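Transaminase (Bacillus megaterium, PDB 5G0A) catalyses S-selective, pyridoxal-5'-phosphate-dependent transfer of amino groups between amines and carbonyl compounds, as a class-III omega-transaminase. Local coordinates at the interface of chains A and B. Coordinates in Å, arbitrary orientation; residue numbers count along the deposited sequence, not the author numbering. Chains: chain A/B, Transaminase.

Contact 1: the interface of chains A and B. Residues chain A 95-96, 99, 103; chain B 16, 20.
B:Trp16 lays one face of its indole against the aliphatic chain of A:Lys99, a worked case of two helices, 10-20 of chain B and 92-105 of chain A, meeting mainly through one large ring; this packing belongs to the two-fold interface and probably contributes to subunit pairing. A:Lys99 CG sits 3.5 Å above the indole plane, nearer the rim than the middle, and makes a CH-pi contact with both rings; its nearest ring atom is B:Trp16 CE2 at 3.6 Å. The lysine chain turns at chi2 (-94°), which carries CD and CE on over the same face, above the benzo rim at B:Trp16 CZ2. Beside this, A:Lys96 lies alongside the indole and points the same way, its CA 4.0 Å from B:Trp16 CE3. At the ring's base, A:Ala95 CB meets B:Trp16 CB at 3.9 Å. One turn along helix 10-20, B:Tyr20 CD2 lies 3.9 Å from A:Lys99 CA, and the tyrosine ring stands 84° from the A:Glu103 carboxylate plane. The phenol OH donates to the anti lone pair of A:Glu103 OE2, which lies in plane at the ring's edge; the modelled 2.4 Å between B:Tyr20 OH and A:Glu103 OE2 is very short, and its exact length carries no weight. A:Glu103 OE1 is hydrogen-bonded to a water 2.9 Å away, which probably restrains the carboxylate's rotation. The same water lies in the indole plane, 3.0 Å from B:Trp16 NE1, with 158° at the hydrogen.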
loop_
_atom_site.group_PDB
_atom_site.type_symbol
_atom_site.label_atom_id
_atom_site.label_comp_id
_atom_site.label_asym_id
_atom_site.label_seq_id
_atom_site.Cartn_x
_atom_site.Cartn_y
_atom_site.Cartn_z
ATOM N N ALA A 95 3.826 38.092 1.114
ATOM C CA ALA A 95 4.839 38.297 2.144
ATOM C C ALA A 95 4.237 38.878 3.424
ATOM O O ALA A 95 4.610 38.464 4.529
ATOM C CB ALA A 95 5.945 39.205 1.600
ATOM N N LYS A 96 3.306 39.819 3.267
ATOM C CA LYS A 96 2.645 40.443 4.415
ATOM C C LYS A 96 1.781 39.443 5.184
ATOM O O LYS A 96 1.795 39.427 6.404
ATOM C CB LYS A 96 1.805 41.652 3.990
ATOM C CG LYS A 96 1.300 42.476 5.171
ATOM C CD LYS A 96 0.729 43.825 4.716
ATOM C CE LYS A 96 -0.786 43.806 4.663
ATOM N NZ LYS A 96 -1.408 45.180 4.702
ATOM N N LYS A 99 4.147 37.419 7.317
ATOM C CA LYS A 99 4.653 38.257 8.426
ATOM C C LYS A 99 3.594 38.490 9.506
ATOM O O LYS A 99 3.897 38.466 10.698
ATOM C CB LYS A 99 5.190 39.602 7.892
ATOM C CG LYS A 99 5.553 40.640 8.980
ATOM C CD LYS A 99 4.378 41.583 9.233
ATOM C CE LYS A 99 4.681 42.729 10.197
ATOM N NZ LYS A 99 3.472 43.600 10.369
ATOM N N GLU A 103 5.004 37.215 12.848
ATOM C CA GLU A 103 5.476 38.358 13.649
ATOM C C GLU A 103 4.403 38.966 14.507
ATOM O O GLU A 103 4.676 39.365 15.625
ATOM C CB GLU A 103 6.031 39.469 12.757
ATOM C CG GLU A 103 7.487 39.301 12.414
ATOM C CD GLU A 103 8.083 40.528 11.738
ATOM O OE1 GLU A 103 7.504 41.638 11.820
ATOM O OE2 GLU A 103 9.139 40.372 11.113
ATOM N N TRP B 16 10.777 39.968 3.998
ATOM C CA TRP B 16 9.727 39.083 4.529
ATOM C C TRP B 16 9.588 37.813 3.697
ATOM O O TRP B 16 9.399 36.704 4.248
ATOM C CB TRP B 16 8.365 39.800 4.568
ATOM C CG TRP B 16 8.216 40.899 5.599
ATOM C CD1 TRP B 16 8.978 41.107 6.722
ATOM C CD2 TRP B 16 7.207 41.910 5.606
ATOM N NE1 TRP B 16 8.504 42.206 7.417
ATOM C CE2 TRP B 16 7.424 42.717 6.752
ATOM C CE3 TRP B 16 6.155 42.234 4.743
ATOM C CZ2 TRP B 16 6.607 43.816 7.065
ATOM C CZ3 TRP B 16 5.342 43.338 5.055
ATOM C CH2 TRP B 16 5.581 44.110 6.211
ATOM N N TYR B 20 10.203 34.394 5.630
ATOM C CA TYR B 20 8.939 33.835 6.182
ATOM C C TYR B 20 8.203 32.863 5.272
ATOM O O TYR B 20 7.256 32.219 5.716
ATOM C CB TYR B 20 7.990 34.948 6.598
ATOM C CG TYR B 20 8.497 35.799 7.753
ATOM C CD1 TYR B 20 9.101 35.205 8.857
ATOM C CD2 TYR B 20 8.340 37.187 7.741
ATOM C CE1 TYR B 20 9.553 35.970 9.926
ATOM C CE2 TYR B 20 8.802 37.968 8.805
ATOM C CZ TYR B 20 9.403 37.345 9.886
ATOM O OH TYR B 20 9.865 38.083 10.960
HETATM O O HOH W 1 8.925 43.493 10.080
#

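Contact 2: the interface of chains A and B. Residues chain A 25, 59, 148, 151, 164, 166; chain B 327-329.
The ring of A:Phe25 presents its edge to B:Val328, whose CB lies in the ring plane 4.0 Å from A:Phe25 CE2; that carbon also contacts B:Ser327 O at 3.4 Å. To one side of the A:Trp151 indole, above its pyrrole rim, lie B:Ser329 CB and B:Val328 O, the latter 3.3 Å from A:Trp151 CD1. A:Tyr148 has A:Tyr164 O and a water in plane at its edge. In this class-III, fold-type-I aminotransferase the active site is built at the dimer interface, and the 327-329 loop of chain B reaches the partner near its cofactor pocket, to which A:Tyr148 belongs. B:Val328 spreads its methyls: CG1, between backbone N and carbonyl carbon (chi1 57°), comes to the CD1-CE1 rim of A:Tyr164, 3.7 Å from A:Tyr164 CD1, whereas CG2 meets A:Leu59 CD1 tip to tip. One water, 2.9 Å from B:Val328 N and nearly straight at the hydrogen (168°), also contacts A:Tyr148 OH and A:Tyr164 O. The water at the A:Tyr148 edge joins that phenol to B:Val328 O, 3.0 Å away, which may couple the phenol's position to the neighbouring subunit. A third water, 2.9 Å from A:Trp151 NE1 in the indole plane, links it to the hydroxyl of B:Ser329, which stands anti to its own backbone N (chi1 161°). At the segment's other end, the hydroxyls A:Ser166 OG and B:Ser327 OG share a hydrogen bond of 2.6 Å.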
loop_
_atom_site.group_PDB
_atom_site.type_symbol
_atom_site.label_atom_id
_atom_site.label_comp_id
_atom_site.label_asym_id
_atom_site.label_seq_id
_atom_site.Cartn_x
_atom_site.Cartn_y
_atom_site.Cartn_z
ATOM N N PHE A 25 -24.249 14.308 -0.215
ATOM C CA PHE A 25 -25.069 14.013 0.975
ATOM C C PHE A 25 -26.539 13.699 0.683
ATOM O O PHE A 25 -27.182 13.003 1.468
ATOM C CB PHE A 25 -24.901 15.082 2.062
ATOM C CG PHE A 25 -23.461 15.226 2.510
ATOM C CD1 PHE A 25 -22.918 14.324 3.419
ATOM C CD2 PHE A 25 -22.648 16.212 1.958
ATOM C CE1 PHE A 25 -21.579 14.425 3.806
ATOM C CE2 PHE A 25 -21.305 16.322 2.324
ATOM C CZ PHE A 25 -20.775 15.427 3.244
ATOM N N LEU A 59 -19.330 26.271 7.573
ATOM C CA LEU A 59 -18.540 25.120 8.035
ATOM C C LEU A 59 -17.542 25.602 9.091
ATOM O O LEU A 59 -16.362 25.262 9.058
ATOM C CB LEU A 59 -17.838 24.408 6.868
ATOM C CG LEU A 59 -18.751 23.851 5.762
ATOM C CD1 LEU A 59 -17.914 23.505 4.525
ATOM C CD2 LEU A 59 -19.510 22.630 6.286
ATOM N N TYR A 148 -10.955 14.463 11.578
ATOM C CA TYR A 148 -11.210 14.908 10.198
ATOM C C TYR A 148 -10.095 15.866 9.797
ATOM O O TYR A 148 -9.881 16.885 10.465
ATOM C CB TYR A 148 -12.577 15.594 10.062
ATOM C CG TYR A 148 -12.812 15.971 8.599
ATOM C CD1 TYR A 148 -13.192 14.993 7.672
ATOM C CD2 TYR A 148 -12.577 17.273 8.132
ATOM C CE1 TYR A 148 -13.349 15.300 6.332
ATOM C CE2 TYR A 148 -12.756 17.594 6.789
ATOM C CZ TYR A 148 -13.131 16.596 5.892
ATOM O OH TYR A 148 -13.316 16.895 4.555
ATOM N N TRP A 151 -10.153 15.893 2.676
ATOM C CA TRP A 151 -10.770 14.881 1.809
ATOM C C TRP A 151 -9.876 14.390 0.671
ATOM O O TRP A 151 -10.180 13.370 0.038
ATOM C CB TRP A 151 -12.099 15.439 1.232
ATOM C CG TRP A 151 -11.851 16.592 0.293
ATOM C CD1 TRP A 151 -11.722 17.922 0.636
ATOM C CD2 TRP A 151 -11.638 16.519 -1.122
ATOM N NE1 TRP A 151 -11.458 18.668 -0.488
ATOM C CE2 TRP A 151 -11.406 17.841 -1.578
ATOM C CE3 TRP A 151 -11.623 15.475 -2.050
ATOM C CZ2 TRP A 151 -11.194 18.150 -2.921
ATOM C CZ3 TRP A 151 -11.380 15.779 -3.401
ATOM C CH2 TRP A 151 -11.155 17.105 -3.816
ATOM N N TYR A 164 -17.427 10.685 6.541
ATOM C CA TYR A 164 -16.896 11.826 5.804
ATOM C C TYR A 164 -15.693 11.430 4.980
ATOM O O TYR A 164 -14.755 12.217 4.827
ATOM C CB TYR A 164 -16.577 12.997 6.770
ATOM C CG TYR A 164 -17.821 13.794 7.059
ATOM C CD1 TYR A 164 -18.207 14.838 6.206
ATOM C CD2 TYR A 164 -18.660 13.459 8.125
ATOM C CE1 TYR A 164 -19.369 15.546 6.436
ATOM C CE2 TYR A 164 -19.830 14.161 8.349
ATOM C CZ TYR A 164 -20.180 15.193 7.486
ATOM O OH TYR A 164 -21.337 15.901 7.725
ATOM N N SER A 166 -15.776 10.397 1.634
ATOM C CA SER A 166 -16.042 10.534 0.190
ATOM C C SER A 166 -16.540 9.240 -0.448
ATOM O O SER A 166 -16.464 9.065 -1.673
ATOM C CB SER A 166 -14.831 11.089 -0.547
ATOM O OG SER A 166 -14.569 12.406 -0.046
ATOM N N SER B 327 -18.916 13.499 0.646
ATOM C CA SER B 327 -17.693 14.239 0.323
ATOM C C SER B 327 -17.930 15.726 0.496
ATOM O O SER B 327 -18.886 16.285 -0.073
ATOM C CB SER B 327 -17.267 13.933 -1.113
ATOM O OG SER B 327 -15.892 14.259 -1.338
ATOM N N VAL B 328 -17.077 16.370 1.299
ATOM C CA VAL B 328 -17.194 17.819 1.459
ATOM C C VAL B 328 -15.825 18.468 1.306
ATOM O O VAL B 328 -14.793 17.921 1.739
ATOM C CB VAL B 328 -17.858 18.198 2.816
ATOM C CG1 VAL B 328 -17.081 17.608 3.991
ATOM C CG2 VAL B 328 -18.030 19.721 2.949
ATOM N N SER B 329 -15.826 19.623 0.650
ATOM C CA SER B 329 -14.643 20.466 0.500
ATOM C C SER B 329 -15.132 21.885 0.828
ATOM O O SER B 329 -16.080 22.368 0.210
ATOM C CB SER B 329 -14.107 20.380 -0.935
ATOM O OG SER B 329 -13.259 21.479 -1.203
HETATM O O HOH W 2 -15.242 14.920 3.040
HETATM O O HOH W 3 -10.783 21.429 -0.282
HETATM O O HOH W 4 -13.154 19.258 3.856
#

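Contact 3: the interface of chains A and B. Residues chain A 23-25; chain B 86-87, 116, 325, 327-328.
The backbone N of A:Phe25 donates to B:Trp325 O at 2.9 Å, approaching from above the carbonyl plane, 36° out of it. That same oxygen lies over the centre of the A:Phe25 ring, 4.0 Å above its plane, so A:Phe25 meets one carbonyl with both its amide and its ring face. A:Arg23 O comes to the edge of the B:Trp325 indole, in its plane, 3.5 Å from B:Trp325 CE3. Between A:Arg23 and A:Phe25 in sequence, A:Thr24 sends its two branches different ways. Its methyl CG2 rests over one face of the B:Arg116 guanidinium, 3.8 Å from B:Arg116 NH1, and also touches B:Trp325 CE3. OG1, placed between backbone N and carbonyl carbon (chi1 56°), turns instead toward two waters: one, in plane at the edge of the B:Trp86 ring, leads to B:Ser327 O; the other, 3.0 Å from A:Thr24 OG1, to B:Asp87 OD2. B:Arg116 NH1 forms a salt bridge of 2.8 Å with B:Asp87 OD2, in the guanidinium plane but well above the carboxylate plane, a second-shell pairing that may position the carboxylate for its water. The site joins the N-terminal segment of one subunit to its partner and probably contributes to holding the two-fold dimer together.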
loop_
_atom_site.group_PDB
_atom_site.type_symbol
_atom_site.label_atom_id
_atom_site.label_comp_id
_atom_site.label_asym_id
_atom_site.label_seq_id
_atom_site.Cartn_x
_atom_site.Cartn_y
_atom_site.Cartn_z
ATOM N N ARG A 23 -24.427 15.841 -6.882
ATOM C CA ARG A 23 -25.004 15.872 -5.550
ATOM C C ARG A 23 -23.985 15.413 -4.512
ATOM O O ARG A 23 -23.144 14.555 -4.814
ATOM C CB ARG A 23 -26.202 14.911 -5.498
ATOM C CG ARG A 23 -27.375 15.268 -6.404
ATOM C CD ARG A 23 -28.241 16.371 -5.795
ATOM N NE ARG A 23 -27.644 17.718 -5.888
ATOM C CZ ARG A 23 -27.686 18.488 -6.979
ATOM N NH1 ARG A 23 -28.312 18.063 -8.094
ATOM N NH2 ARG A 23 -27.113 19.693 -6.960
ATOM N N THR A 24 -24.061 16.011 -3.324
ATOM C CA THR A 24 -23.377 15.486 -2.136
ATOM C C THR A 24 -24.362 15.403 -0.972
ATOM O O THR A 24 -25.237 16.271 -0.814
ATOM C CB THR A 24 -22.141 16.316 -1.725
ATOM O OG1 THR A 24 -22.530 17.685 -1.524
ATOM C CG2 THR A 24 -21.002 16.202 -2.806
ATOM N N PHE A 25 -24.249 14.308 -0.215
ATOM C CA PHE A 25 -25.069 14.013 0.975
ATOM C C PHE A 25 -26.539 13.699 0.683
ATOM O O PHE A 25 -27.182 13.003 1.468
ATOM C CB PHE A 25 -24.901 15.082 2.062
ATOM C CG PHE A 25 -23.461 15.226 2.510
ATOM C CD1 PHE A 25 -22.918 14.324 3.419
ATOM C CD2 PHE A 25 -22.648 16.212 1.958
ATOM C CE1 PHE A 25 -21.579 14.425 3.806
ATOM C CE2 PHE A 25 -21.305 16.322 2.324
ATOM C CZ PHE A 25 -20.775 15.427 3.244
ATOM N N TRP B 86 -21.340 27.186 1.357
ATOM C CA TRP B 86 -20.749 25.941 0.903
ATOM C C TRP B 86 -21.699 25.178 -0.004
ATOM O O TRP B 86 -22.814 25.646 -0.292
ATOM C CB TRP B 86 -20.225 25.076 2.054
ATOM C CG TRP B 86 -21.221 24.379 2.953
ATOM C CD1 TRP B 86 -21.987 24.936 3.947
ATOM C CD2 TRP B 86 -21.484 22.976 2.986
ATOM N NE1 TRP B 86 -22.702 23.969 4.601
ATOM C CE2 TRP B 86 -22.429 22.754 4.022
ATOM C CE3 TRP B 86 -21.014 21.874 2.236
ATOM C CZ2 TRP B 86 -22.909 21.481 4.342
ATOM C CZ3 TRP B 86 -21.524 20.590 2.542
ATOM C CH2 TRP B 86 -22.471 20.420 3.590
ATOM N N ASP B 87 -21.251 24.012 -0.454
ATOM C CA ASP B 87 -21.819 23.381 -1.654
ATOM C C ASP B 87 -23.246 22.875 -1.455
ATOM O O ASP B 87 -23.927 22.572 -2.435
ATOM C CB ASP B 87 -20.905 22.221 -2.094
ATOM C CG ASP B 87 -21.153 21.773 -3.527
ATOM O OD1 ASP B 87 -21.267 22.640 -4.437
ATOM O OD2 ASP B 87 -21.205 20.537 -3.721
ATOM N N ARG B 116 -18.719 18.882 -10.834
ATOM C CA ARG B 116 -18.445 19.226 -9.425
ATOM C C ARG B 116 -17.335 20.244 -9.435
ATOM O O ARG B 116 -16.254 19.970 -9.966
ATOM C CB ARG B 116 -18.005 18.019 -8.583
ATOM C CG ARG B 116 -17.463 18.425 -7.192
ATOM C CD ARG B 116 -17.726 17.347 -6.137
ATOM N NE ARG B 116 -17.107 17.674 -4.829
ATOM C CZ ARG B 116 -17.664 18.448 -3.904
ATOM N NH1 ARG B 116 -18.840 19.038 -4.136
ATOM N NH2 ARG B 116 -17.019 18.657 -2.766
ATOM N N TRP B 325 -23.441 10.866 -1.455
ATOM C CA TRP B 325 -21.979 10.904 -1.588
ATOM C C TRP B 325 -21.416 11.745 -0.445
ATOM O O TRP B 325 -21.721 12.920 -0.346
ATOM C CB TRP B 325 -21.605 11.530 -2.930
ATOM C CG TRP B 325 -20.138 11.501 -3.248
ATOM C CD1 TRP B 325 -19.184 10.655 -2.714
ATOM C CD2 TRP B 325 -19.477 12.271 -4.252
ATOM N NE1 TRP B 325 -17.958 10.885 -3.324
ATOM C CE2 TRP B 325 -18.111 11.879 -4.257
ATOM C CE3 TRP B 325 -19.900 13.274 -5.146
ATOM C CZ2 TRP B 325 -17.166 12.453 -5.123
ATOM C CZ3 TRP B 325 -18.964 13.852 -6.013
ATOM C CH2 TRP B 325 -17.609 13.424 -6.004
ATOM N N SER B 327 -18.916 13.499 0.646
ATOM C CA SER B 327 -17.693 14.239 0.323
ATOM C C SER B 327 -17.930 15.726 0.496
ATOM O O SER B 327 -18.886 16.285 -0.073
ATOM C CB SER B 327 -17.267 13.933 -1.113
ATOM O OG SER B 327 -15.892 14.259 -1.338
ATOM N N VAL B 328 -17.077 16.370 1.299
ATOM C CA VAL B 328 -17.194 17.819 1.459
ATOM C C VAL B 328 -15.825 18.468 1.306
ATOM O O VAL B 328 -14.793 17.921 1.739
ATOM C CB VAL B 328 -17.858 18.198 2.816
ATOM C CG1 VAL B 328 -17.081 17.608 3.991
ATOM C CG2 VAL B 328 -18.030 19.721 2.949
HETATM O O HOH W 5 -20.265 18.673 -0.243
HETATM O O HOH W 6 -23.238 18.992 -4.075
#

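Contacts 2 and 3 are neighbours, with C-alpha centres about 7 Å apart, and share A:Phe25, B:Ser327 and B:Val328; the chain B segment that enters the cofactor side of chain A in contact 2 is therefore also gripped by the N-terminal segment of chain A in contact 3. Contact 1 uses helices 10-20 and 92-105 instead; its C-alpha centre is about 32 Å from that of contact 2 and about 35 Å from that of contact 3. Two-fold symmetry repeats all three with the chains exchanged, so each subunit's N-terminal region engages its partner at separated places, helix 10-20 in contact 1 and residues 23-25 in contact 3.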